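Long-range contacts in lactaldehyde dehydrogenase (Escherichia coli, PDB 2IMP), which catalyses the irreversible, NAD-dependent oxidation of L-lactaldehyde to L-lactate, also acts on glycolaldehyde, and serves the breakdown of L-fucose and L-rhamnose: residues L268-I273 against N303-A308; R290-K295 against P390-D395; S402-S407 against K428-G433; G410-I415 against F432-I437. All coordinates share one frame; numbering follows the deposited sequence.

Helix 266-274, strand 290-294 and helix 298-310 follow one another along the chain. Interaction 1 closes this first loop by joining its two helices. Interaction 2 starts inside that loop, at strand 290-294, and ends at strand 388-394, so interactions 1 and 2 cross. They touch where Ile273 meets Val291. Interactions 3 and 4 come later in the chain and lie next to each other. Interaction 3 joins the end of helix 397-405 to the loop after helix 420-429. Interaction 4 pairs strands 409-416 and 434-437. They share Phe432 and Gly433. Arg290 of interaction 2 reaches Met403 and Ala404 of interaction 3. Interactions 2 and 4 belong to the same sheet.

Interaction 1 (L268-I273 against N303-A308); sequences LAVKAI and NRLGEA
Arg304 O accepts the helical hydrogen bond from Ala308 N at 3.0 Å and also has a methyl of Val270 against it, Val270 CG1 lying 3.9 Å from this oxygen. Val270 carries most of the contact. Its CG1 is anti to the backbone N (chi1 176°) and lies against helix 298-310, 3.8 Å from Leu305 CA. The same methyl meets Ala308 CB at 4.0 Å. The other methyl, Val270 CG2, rests on Arg304 CB at 3.9 Å. The Arg304 chain crosses Val270 at about a right angle, and its guanidinium end leads away from the contact. Beside Val270, Ile273 CG2 meets Leu305 CD1 more loosely, at 4.4 Å.

The two helix segments run in roughly the same direction, at 36° to each other. Phe301, one turn before Leu305 on helix 298-310, also touches Val270 and Ile273. Val274 extends the contact toward Leu305 and Ala308. The helices flank strand 290-294 in sequence and pack on one side of its sheet, where Ile273 and Phe301 both reach Val291. No hydrogen bond joins the two segments. The helices are held here by methyl and methylene contacts, so the fit depends on side-chain shape and burial.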
# COMPACT_ATOMS: atom_id res chain seq x y z
N LEU A 268 -32.57 12.13 -14.69
CA LEU A 268 -31.23 11.57 -14.66
C LEU A 268 -31.22 10.05 -14.97
O LEU A 268 -30.49 9.58 -15.84
CB LEU A 268 -30.61 11.84 -13.29
CG LEU A 268 -29.14 11.50 -13.00
CD1 LEU A 268 -28.74 12.13 -11.67
CD2 LEU A 268 -28.93 10.00 -12.96
N ALA A 269 -32.06 9.31 -14.26
CA ALA A 269 -32.17 7.87 -14.45
C ALA A 269 -32.44 7.46 -15.91
O ALA A 269 -31.73 6.63 -16.47
CB ALA A 269 -33.25 7.30 -13.54
N VAL A 270 -33.48 8.04 -16.51
CA VAL A 270 -33.81 7.71 -17.89
C VAL A 270 -32.66 8.00 -18.87
O VAL A 270 -32.33 7.17 -19.72
CB VAL A 270 -35.07 8.49 -18.37
CG1 VAL A 270 -35.33 8.20 -19.84
CG2 VAL A 270 -36.28 8.08 -17.53
N LYS A 271 -32.06 9.18 -18.73
CA LYS A 271 -30.94 9.55 -19.58
C LYS A 271 -29.74 8.60 -19.39
O LYS A 271 -29.12 8.16 -20.36
CB LYS A 271 -30.51 10.99 -19.27
CG LYS A 271 -29.34 11.47 -20.11
CD LYS A 271 -28.93 12.89 -19.77
CE LYS A 271 -27.72 13.32 -20.60
NZ LYS A 271 -27.32 14.73 -20.31
N ALA A 272 -29.44 8.29 -18.13
CA ALA A 272 -28.34 7.39 -17.83
C ALA A 272 -28.53 5.98 -18.43
O ALA A 272 -27.58 5.37 -18.90
CB ALA A 272 -28.16 7.28 -16.32
N ILE A 273 -29.77 5.50 -18.42
CA ILE A 273 -30.08 4.19 -18.97
C ILE A 273 -30.09 4.12 -20.51
O ILE A 273 -29.65 3.14 -21.10
CB ILE A 273 -31.43 3.68 -18.42
CG1 ILE A 273 -31.32 3.48 -16.91
CG2 ILE A 273 -31.81 2.37 -19.10
CD1 ILE A 273 -32.58 2.93 -16.27
N ASN A 303 -42.91 5.60 -19.02
CA ASN A 303 -43.31 6.51 -20.09
C ASN A 303 -42.13 7.33 -20.64
O ASN A 303 -41.89 7.35 -21.85
CB ASN A 303 -44.41 7.46 -19.60
CG ASN A 303 -45.78 6.81 -19.59
OD1 ASN A 303 -46.28 6.37 -20.63
ND2 ASN A 303 -46.40 6.74 -18.41
N ARG A 304 -41.39 8.00 -19.76
CA ARG A 304 -40.24 8.77 -20.20
C ARG A 304 -39.21 7.88 -20.91
O ARG A 304 -38.64 8.28 -21.92
CB ARG A 304 -39.57 9.48 -19.01
CG ARG A 304 -40.40 10.62 -18.44
CD ARG A 304 -39.57 11.50 -17.52
NE ARG A 304 -40.38 12.57 -16.93
CZ ARG A 304 -39.90 13.52 -16.13
NH1 ARG A 304 -38.61 13.54 -15.82
NH2 ARG A 304 -40.71 14.44 -15.64
N LEU A 305 -39.00 6.69 -20.38
CA LEU A 305 -38.06 5.75 -20.99
C LEU A 305 -38.54 5.31 -22.38
O LEU A 305 -37.75 5.17 -23.31
CB LEU A 305 -37.87 4.52 -20.08
CG LEU A 305 -36.87 3.46 -20.56
CD1 LEU A 305 -35.50 4.08 -20.76
CD2 LEU A 305 -36.80 2.33 -19.55
N GLY A 306 -39.85 5.10 -22.50
CA GLY A 306 -40.43 4.70 -23.77
C GLY A 306 -40.24 5.79 -24.80
O GLY A 306 -39.91 5.52 -25.96
N GLU A 307 -40.45 7.04 -24.39
CA GLU A 307 -40.27 8.17 -25.30
C GLU A 307 -38.81 8.33 -25.74
O GLU A 307 -38.53 8.66 -26.90
CB GLU A 307 -40.76 9.46 -24.64
CG GLU A 307 -42.26 9.50 -24.39
CD GLU A 307 -42.68 10.72 -23.59
OE1 GLU A 307 -42.38 11.85 -24.02
OE2 GLU A 307 -43.32 10.53 -22.53
N ALA A 308 -37.89 8.10 -24.81
CA ALA A 308 -36.47 8.20 -25.12
C ALA A 308 -36.02 7.17 -26.17
O ALA A 308 -35.24 7.48 -27.06
CB ALA A 308 -35.65 8.03 -23.84

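Interaction 2 (R290-K295 against P390-D395); sequences RVYVQK and PVVAFD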
# COMPACT_ATOMS: atom_id res chain seq x y z
N ARG A 290 -31.04 -5.23 -17.49
CA ARG A 290 -32.10 -5.61 -16.56
C ARG A 290 -32.54 -4.38 -15.74
O ARG A 290 -31.82 -3.95 -14.83
CB ARG A 290 -31.62 -6.70 -15.60
CG ARG A 290 -31.40 -8.06 -16.23
CD ARG A 290 -31.15 -9.12 -15.16
NE ARG A 290 -29.86 -8.96 -14.50
CZ ARG A 290 -29.64 -9.24 -13.22
NH1 ARG A 290 -30.63 -9.69 -12.45
NH2 ARG A 290 -28.43 -9.08 -12.70
N VAL A 291 -33.69 -3.82 -16.06
CA VAL A 291 -34.17 -2.64 -15.36
C VAL A 291 -35.26 -2.88 -14.31
O VAL A 291 -36.38 -3.30 -14.63
CB VAL A 291 -34.67 -1.59 -16.38
CG1 VAL A 291 -34.94 -0.28 -15.67
CG2 VAL A 291 -33.65 -1.40 -17.48
N TYR A 292 -34.93 -2.62 -13.05
CA TYR A 292 -35.87 -2.77 -11.95
C TYR A 292 -36.41 -1.42 -11.46
O TYR A 292 -35.65 -0.58 -10.98
CB TYR A 292 -35.23 -3.53 -10.78
CG TYR A 292 -34.71 -4.90 -11.16
CD1 TYR A 292 -33.43 -5.06 -11.68
CD2 TYR A 292 -35.52 -6.03 -11.06
CE1 TYR A 292 -32.96 -6.30 -12.09
CE2 TYR A 292 -35.07 -7.28 -11.47
CZ TYR A 292 -33.78 -7.41 -11.98
OH TYR A 292 -33.33 -8.64 -12.41
N VAL A 293 -37.72 -1.22 -11.60
CA VAL A 293 -38.36 0.02 -11.19
C VAL A 293 -39.47 -0.18 -10.14
O VAL A 293 -40.38 -0.98 -10.35
CB VAL A 293 -39.00 0.71 -12.41
CG1 VAL A 293 -39.45 2.11 -12.05
CG2 VAL A 293 -38.01 0.73 -13.57
N GLN A 294 -39.40 0.54 -9.02
CA GLN A 294 -40.45 0.34 -8.03
C GLN A 294 -41.78 1.06 -8.33
O GLN A 294 -41.81 2.09 -9.01
CB GLN A 294 -39.98 0.68 -6.61
CG GLN A 294 -39.53 2.09 -6.35
CD GLN A 294 -39.29 2.32 -4.86
OE1 GLN A 294 -38.79 3.37 -4.45
NE2 GLN A 294 -39.66 1.34 -4.05
N LYS A 295 -42.85 0.48 -7.82
CA LYS A 295 -44.22 0.97 -8.00
C LYS A 295 -44.40 2.50 -7.95
O LYS A 295 -44.82 3.12 -8.93
CB LYS A 295 -45.12 0.32 -6.94
CG LYS A 295 -44.89 -1.18 -6.73
CD LYS A 295 -45.27 -2.00 -7.95
CE LYS A 295 -45.14 -3.49 -7.67
NZ LYS A 295 -45.65 -4.32 -8.80
N PRO A 390 -35.62 -5.14 -20.73
CA PRO A 390 -36.68 -5.76 -19.95
C PRO A 390 -36.91 -4.96 -18.65
O PRO A 390 -35.96 -4.61 -17.96
CB PRO A 390 -36.13 -7.15 -19.68
CG PRO A 390 -34.67 -6.88 -19.51
CD PRO A 390 -34.38 -5.93 -20.65
N VAL A 391 -38.17 -4.66 -18.35
CA VAL A 391 -38.48 -3.91 -17.14
C VAL A 391 -39.29 -4.71 -16.10
O VAL A 391 -40.30 -5.33 -16.42
CB VAL A 391 -39.25 -2.61 -17.46
CG1 VAL A 391 -39.47 -1.82 -16.18
CG2 VAL A 391 -38.47 -1.78 -18.47
N VAL A 392 -38.82 -4.67 -14.86
CA VAL A 392 -39.47 -5.37 -13.77
C VAL A 392 -39.77 -4.46 -12.58
O VAL A 392 -38.89 -3.77 -12.06
CB VAL A 392 -38.59 -6.56 -13.29
CG1 VAL A 392 -39.24 -7.24 -12.09
CG2 VAL A 392 -38.41 -7.55 -14.43
N ALA A 393 -41.03 -4.46 -12.16
CA ALA A 393 -41.43 -3.64 -11.03
C ALA A 393 -41.16 -4.32 -9.68
O ALA A 393 -41.09 -5.54 -9.61
CB ALA A 393 -42.91 -3.28 -11.14
N PHE A 394 -40.99 -3.52 -8.64
CA PHE A 394 -40.74 -4.05 -7.31
C PHE A 394 -41.29 -3.14 -6.19
O PHE A 394 -41.56 -1.97 -6.43
CB PHE A 394 -39.24 -4.29 -7.09
CG PHE A 394 -38.42 -3.03 -6.98
CD1 PHE A 394 -38.27 -2.39 -5.75
CD2 PHE A 394 -37.80 -2.48 -8.10
CE1 PHE A 394 -37.51 -1.23 -5.64
CE2 PHE A 394 -37.04 -1.32 -8.00
CZ PHE A 394 -36.90 -0.69 -6.77
N ASP A 395 -41.45 -3.69 -5.00
CA ASP A 395 -41.96 -2.92 -3.87
C ASP A 395 -40.89 -2.35 -2.93
O ASP A 395 -40.87 -1.15 -2.66
CB ASP A 395 -42.94 -3.78 -3.06
CG ASP A 395 -44.18 -4.18 -3.87
OD1 ASP A 395 -44.96 -3.28 -4.25
OD2 ASP A 395 -44.37 -5.39 -4.12
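Gln294 CB lies over one face of the Phe394 ring, 3.5 Å from its centroid, in a CH-pi contact. Phe394 CG sits between its own backbone N and carbonyl carbon (chi1 71°), on the side of the neighbouring strand. Gln294 N is over a ring face too, and Tyr292 O is at the ring edge, 3.4 Å from Phe394 CE2. The Gln294 amide is turned only 18° from the ring plane, and its OE1 is held by Asp262 N. Next along the same sheet face, Tyr292 and Val392 lie side by side, with Tyr292 CD2 3.8 Å from Val392 CB. On the reverse face Val293 CG2 meets Val391 CG1 at 3.9 Å.

The backbones behind these side chains form a parallel pair. Its bonds alternate from Val291 N to Pro390 O through to Lys295 N to Phe394 O. The two central bonds, Val392 N to Val291 O and Val293 N to Val392 O, are both 2.8 Å. Tyr292 OH is bonded to Gln375 OE1, and Arg290 NH1 adds a weak bond to it. Arg290 NE binds Lys255 O.

Strand 290-294 lies between strands 257-260 and 388-394 in the sheet. Tyr298 and Phe301 of helix 298-310 cover the valine face. Ala400 and Met403 of helix 397-405 cover the face with Tyr292 and Phe394.

Interaction 3 (S402-S407 against K428-G433); sequences SMANDS and KGLKFG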
# COMPACT_ATOMS: atom_id res chain seq x y z
N SER A 402 -32.19 -8.21 -4.10
CA SER A 402 -32.28 -9.66 -4.18
C SER A 402 -32.41 -10.17 -5.63
O SER A 402 -31.79 -11.18 -5.99
CB SER A 402 -33.46 -10.15 -3.35
OG SER A 402 -33.59 -11.55 -3.46
N MET A 403 -33.21 -9.48 -6.44
CA MET A 403 -33.38 -9.87 -7.83
C MET A 403 -32.14 -9.55 -8.69
O MET A 403 -31.78 -10.31 -9.59
CB MET A 403 -34.62 -9.19 -8.43
CG MET A 403 -35.93 -9.71 -7.85
SD MET A 403 -37.40 -9.08 -8.70
CE MET A 403 -37.69 -7.60 -7.78
N ALA A 404 -31.50 -8.42 -8.40
CA ALA A 404 -30.29 -8.06 -9.11
C ALA A 404 -29.18 -9.11 -8.86
O ALA A 404 -28.49 -9.54 -9.79
CB ALA A 404 -29.81 -6.67 -8.67
N ASN A 405 -29.04 -9.51 -7.60
CA ASN A 405 -28.06 -10.52 -7.23
C ASN A 405 -28.38 -11.91 -7.79
O ASN A 405 -27.51 -12.76 -7.91
CB ASN A 405 -27.92 -10.63 -5.71
CG ASN A 405 -27.21 -9.44 -5.11
OD1 ASN A 405 -26.40 -8.79 -5.77
ND2 ASN A 405 -27.49 -9.16 -3.84
N ASP A 406 -29.65 -12.11 -8.14
CA ASP A 406 -30.08 -13.38 -8.70
C ASP A 406 -29.63 -13.55 -10.16
O ASP A 406 -30.44 -13.50 -11.10
CB ASP A 406 -31.61 -13.50 -8.60
CG ASP A 406 -32.12 -14.80 -9.19
OD1 ASP A 406 -31.58 -15.87 -8.84
OD2 ASP A 406 -33.08 -14.75 -9.99
N SER A 407 -28.33 -13.74 -10.33
CA SER A 407 -27.72 -13.88 -11.64
C SER A 407 -26.34 -14.58 -11.60
O SER A 407 -25.60 -14.43 -10.62
CB SER A 407 -27.55 -12.49 -12.26
OG SER A 407 -26.70 -12.49 -13.39
N LYS A 428 -23.78 -2.15 0.07
CA LYS A 428 -23.51 -3.31 0.90
C LYS A 428 -24.22 -4.60 0.42
O LYS A 428 -23.66 -5.68 0.50
CB LYS A 428 -23.92 -3.01 2.35
CG LYS A 428 -23.51 -4.09 3.34
CD LYS A 428 -23.78 -3.68 4.79
CE LYS A 428 -23.21 -4.70 5.77
NZ LYS A 428 -23.36 -4.28 7.20
N GLY A 429 -25.43 -4.45 -0.12
CA GLY A 429 -26.18 -5.61 -0.57
C GLY A 429 -25.90 -6.13 -1.97
O GLY A 429 -26.02 -7.33 -2.23
N LEU A 430 -25.53 -5.24 -2.89
CA LEU A 430 -25.23 -5.64 -4.26
C LEU A 430 -23.92 -6.44 -4.44
O LEU A 430 -22.83 -5.97 -4.10
CB LEU A 430 -25.22 -4.39 -5.17
CG LEU A 430 -26.61 -3.80 -5.44
CD1 LEU A 430 -26.51 -2.47 -6.15
CD2 LEU A 430 -27.40 -4.79 -6.28
N LYS A 431 -24.03 -7.65 -4.97
CA LYS A 431 -22.86 -8.50 -5.18
C LYS A 431 -22.26 -8.40 -6.61
O LYS A 431 -22.37 -9.32 -7.41
CB LYS A 431 -23.23 -9.94 -4.83
CG LYS A 431 -23.68 -10.10 -3.39
CD LYS A 431 -24.26 -11.48 -3.10
CE LYS A 431 -24.81 -11.54 -1.68
NZ LYS A 431 -25.51 -12.82 -1.36
N PHE A 432 -21.65 -7.26 -6.88
CA PHE A 432 -21.04 -6.98 -8.18
C PHE A 432 -19.65 -6.32 -8.09
O PHE A 432 -19.32 -5.67 -7.09
CB PHE A 432 -21.97 -6.08 -9.00
CG PHE A 432 -23.28 -6.73 -9.38
CD1 PHE A 432 -24.26 -6.96 -8.42
CD2 PHE A 432 -23.50 -7.17 -10.68
CE1 PHE A 432 -25.44 -7.61 -8.76
CE2 PHE A 432 -24.68 -7.83 -11.02
CZ PHE A 432 -25.65 -8.05 -10.06
N GLY A 433 -18.84 -6.49 -9.13
CA GLY A 433 -17.51 -5.90 -9.13
C GLY A 433 -17.58 -4.39 -9.26
O GLY A 433 -16.61 -3.69 -8.96
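The side-chain amide of Asn405 makes two hydrogen bonds to the backbone of Gly429 and Lys431. Asn405 OD1 accepts from Lys431 N at 2.7 Å, in a nearly straight bond (172° at the hydrogen). Asn405 ND2 donates to Gly429 O at 2.8 Å, and this oxygen lies close to the amide plane. Asn405 stands at the end of helix 397-405, the helix before strand 409-416. The gripped backbone is the connection from helix 420-429 to strand 434-437 in a beta-alpha-beta unit. Leu430, between the two gripped residues, is the first to leave the helix. The pair of bonds fixes which way round the amide lies and ties the chain where it turns toward the strand. Asn405 CG is anti to its carbonyl carbon (chi1 -72°), which brings CG within 3.7 Å of Lys431 N. An alanine here would remove the amide, probably leaving Gly429 O and Lys431 N without these partners and the turn less firmly fixed.

The chain of Lys431 is extended and passes beside the amide, with its CG 3.9 Å from Asn405 ND2. Phe432 presents its ring edge to two oxygens. Asn405 OD1 is 3.4 Å from Phe432 CE1, and Ala404 O is 3.2 Å from Phe432 CZ. Ala404 O also accepts a hydrogen bond from Arg290 NH2. Arg453 makes a cation-pi contact with Phe432 and a hydrogen bond to Lys431 O. After Asn405 the chain makes an inverse gamma turn centred on Asp406. On the buried side, Ala404 CB packs on Leu430 CD2 at 3.9 Å.

Interaction 4 (G410-I415 against F432-I437); sequences GLTSSI and FGETYI. With SO4 (sulfate ion), chain B.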
# COMPACT_ATOMS: atom_id res chain seq x y z
N GLY A 410 -21.80 -11.07 -12.31
CA GLY A 410 -21.66 -10.04 -11.31
C GLY A 410 -20.58 -9.03 -11.63
O GLY A 410 -19.72 -8.74 -10.81
N LEU A 411 -20.63 -8.49 -12.85
CA LEU A 411 -19.66 -7.51 -13.27
C LEU A 411 -20.05 -6.05 -12.93
O LEU A 411 -19.35 -5.38 -12.18
CB LEU A 411 -19.42 -7.64 -14.78
CG LEU A 411 -18.41 -6.68 -15.42
CD1 LEU A 411 -17.05 -6.80 -14.72
CD2 LEU A 411 -18.28 -7.01 -16.91
N THR A 412 -21.18 -5.59 -13.46
CA THR A 412 -21.65 -4.22 -13.24
C THR A 412 -23.10 -4.07 -12.73
O THR A 412 -23.98 -4.85 -13.08
CB THR A 412 -21.53 -3.40 -14.55
OG1 THR A 412 -20.20 -3.50 -15.07
CG2 THR A 412 -21.87 -1.94 -14.31
N SER A 413 -23.31 -3.05 -11.90
CA SER A 413 -24.63 -2.74 -11.35
C SER A 413 -24.85 -1.22 -11.16
O SER A 413 -23.89 -0.44 -11.21
CB SER A 413 -24.82 -3.44 -9.99
OG SER A 413 -23.95 -2.90 -9.01
N SER A 414 -26.09 -0.81 -10.95
CA SER A 414 -26.40 0.60 -10.74
C SER A 414 -27.71 0.88 -10.00
O SER A 414 -28.66 0.10 -10.06
CB SER A 414 -26.42 1.33 -12.09
OG SER A 414 -27.54 0.95 -12.87
N ILE A 415 -27.75 2.01 -9.30
CA ILE A 415 -28.94 2.41 -8.57
C ILE A 415 -29.15 3.93 -8.54
O ILE A 415 -28.18 4.70 -8.52
CB ILE A 415 -28.92 1.87 -7.12
CG1 ILE A 415 -30.25 2.19 -6.43
CG2 ILE A 415 -27.76 2.47 -6.35
CD1 ILE A 415 -30.40 1.58 -5.05
N PHE A 432 -21.65 -7.26 -6.88
CA PHE A 432 -21.04 -6.98 -8.18
C PHE A 432 -19.65 -6.32 -8.09
O PHE A 432 -19.32 -5.67 -7.09
CB PHE A 432 -21.97 -6.08 -9.00
CG PHE A 432 -23.28 -6.73 -9.38
CD1 PHE A 432 -24.26 -6.96 -8.42
CD2 PHE A 432 -23.50 -7.17 -10.68
CE1 PHE A 432 -25.44 -7.61 -8.76
CE2 PHE A 432 -24.68 -7.83 -11.02
CZ PHE A 432 -25.65 -8.05 -10.06
N GLY A 433 -18.84 -6.49 -9.13
CA GLY A 433 -17.51 -5.90 -9.13
C GLY A 433 -17.58 -4.39 -9.26
O GLY A 433 -16.61 -3.69 -8.96
N GLU A 434 -18.73 -3.90 -9.71
CA GLU A 434 -18.94 -2.47 -9.87
C GLU A 434 -20.39 -2.01 -9.59
O GLU A 434 -21.36 -2.69 -9.95
CB GLU A 434 -18.59 -2.03 -11.30
CG GLU A 434 -17.18 -2.35 -11.76
CD GLU A 434 -16.95 -1.97 -13.21
OE1 GLU A 434 -17.91 -2.07 -14.01
OE2 GLU A 434 -15.81 -1.59 -13.55
N THR A 435 -20.51 -0.86 -8.94
CA THR A 435 -21.81 -0.28 -8.64
C THR A 435 -21.84 1.23 -8.93
O THR A 435 -21.15 2.01 -8.28
CB THR A 435 -22.22 -0.49 -7.16
OG1 THR A 435 -22.34 -1.89 -6.89
CG2 THR A 435 -23.57 0.18 -6.89
N TYR A 436 -22.64 1.62 -9.92
CA TYR A 436 -22.77 3.02 -10.27
C TYR A 436 -23.97 3.70 -9.60
O TYR A 436 -25.09 3.22 -9.69
CB TYR A 436 -22.88 3.19 -11.79
CG TYR A 436 -21.65 2.75 -12.54
CD1 TYR A 436 -21.47 1.42 -12.89
CD2 TYR A 436 -20.66 3.67 -12.87
CE1 TYR A 436 -20.32 1.01 -13.56
CE2 TYR A 436 -19.51 3.27 -13.54
CZ TYR A 436 -19.35 1.94 -13.88
OH TYR A 436 -18.21 1.54 -14.54
N ILE A 437 -23.70 4.81 -8.93
CA ILE A 437 -24.74 5.55 -8.25
C ILE A 437 -25.07 6.92 -8.91
O ILE A 437 -24.21 7.80 -9.00
CB ILE A 437 -24.38 5.77 -6.78
CG1 ILE A 437 -24.13 4.41 -6.11
CG2 ILE A 437 -25.50 6.52 -6.06
CD1 ILE A 437 -23.74 4.50 -4.65
S SO4 B . -23.36 -8.17 -14.67
O1 SO4 B . -23.74 -9.38 -15.40
O2 SO4 B . -22.36 -7.41 -15.45
O3 SO4 B . -24.54 -7.33 -14.43
O4 SO4 B . -22.84 -8.56 -13.37
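Ser413 CB lies over one face of the Phe432 ring, 4.0 Å from its centroid, offset toward the rim. The two residues belong to a beta-alpha-beta unit, in which strands 409-416 and 434-437 pair in parallel and helix 420-429 connects them. Ser413 OG sits between its backbone N and carbonyl carbon (chi1 67°). It donates to Glu434 O at 2.8 Å and accepts from Thr435 OG1 at the same distance. Glu434 O also takes a weak bond from Ser413 N. An alanine in place of Ser413 would probably leave Thr435 OG1 without this acceptor and Glu434 O with only that weak bond from this strand.

A sulfate ion, probably from the crystallisation liquor, lies at the edge of the Phe432 ring. It accepts a hydrogen bond from Thr412 N at its O2 (2.9 Å) and also bonds Lys255 N. On the reverse face of the pair, Thr412 OG1 donates to Glu434 OE1 at 2.9 Å. Glu434 OE2 is hydrogen-bonded to His449 ND1, and His449 binds lactate. Glu434 is thus a second-shell residue behind His449, and the bond from Thr412, one step further out, probably limits how its carboxylate can turn. Thr412 CG2 touches the edge of the Tyr436 ring, 3.4 Å from CE1. Ser413 O accepts Tyr436 N at 2.7 Å.

Residues 434-437 also pair with a strand of a second subunit, so the sheet continues across the interface. There Tyr436 stacks with Tyr476 of that subunit. At the far end Ile415 and Ile437 lie side by side, with Ile415 CG2 4.1 Å from Ile437 CG1.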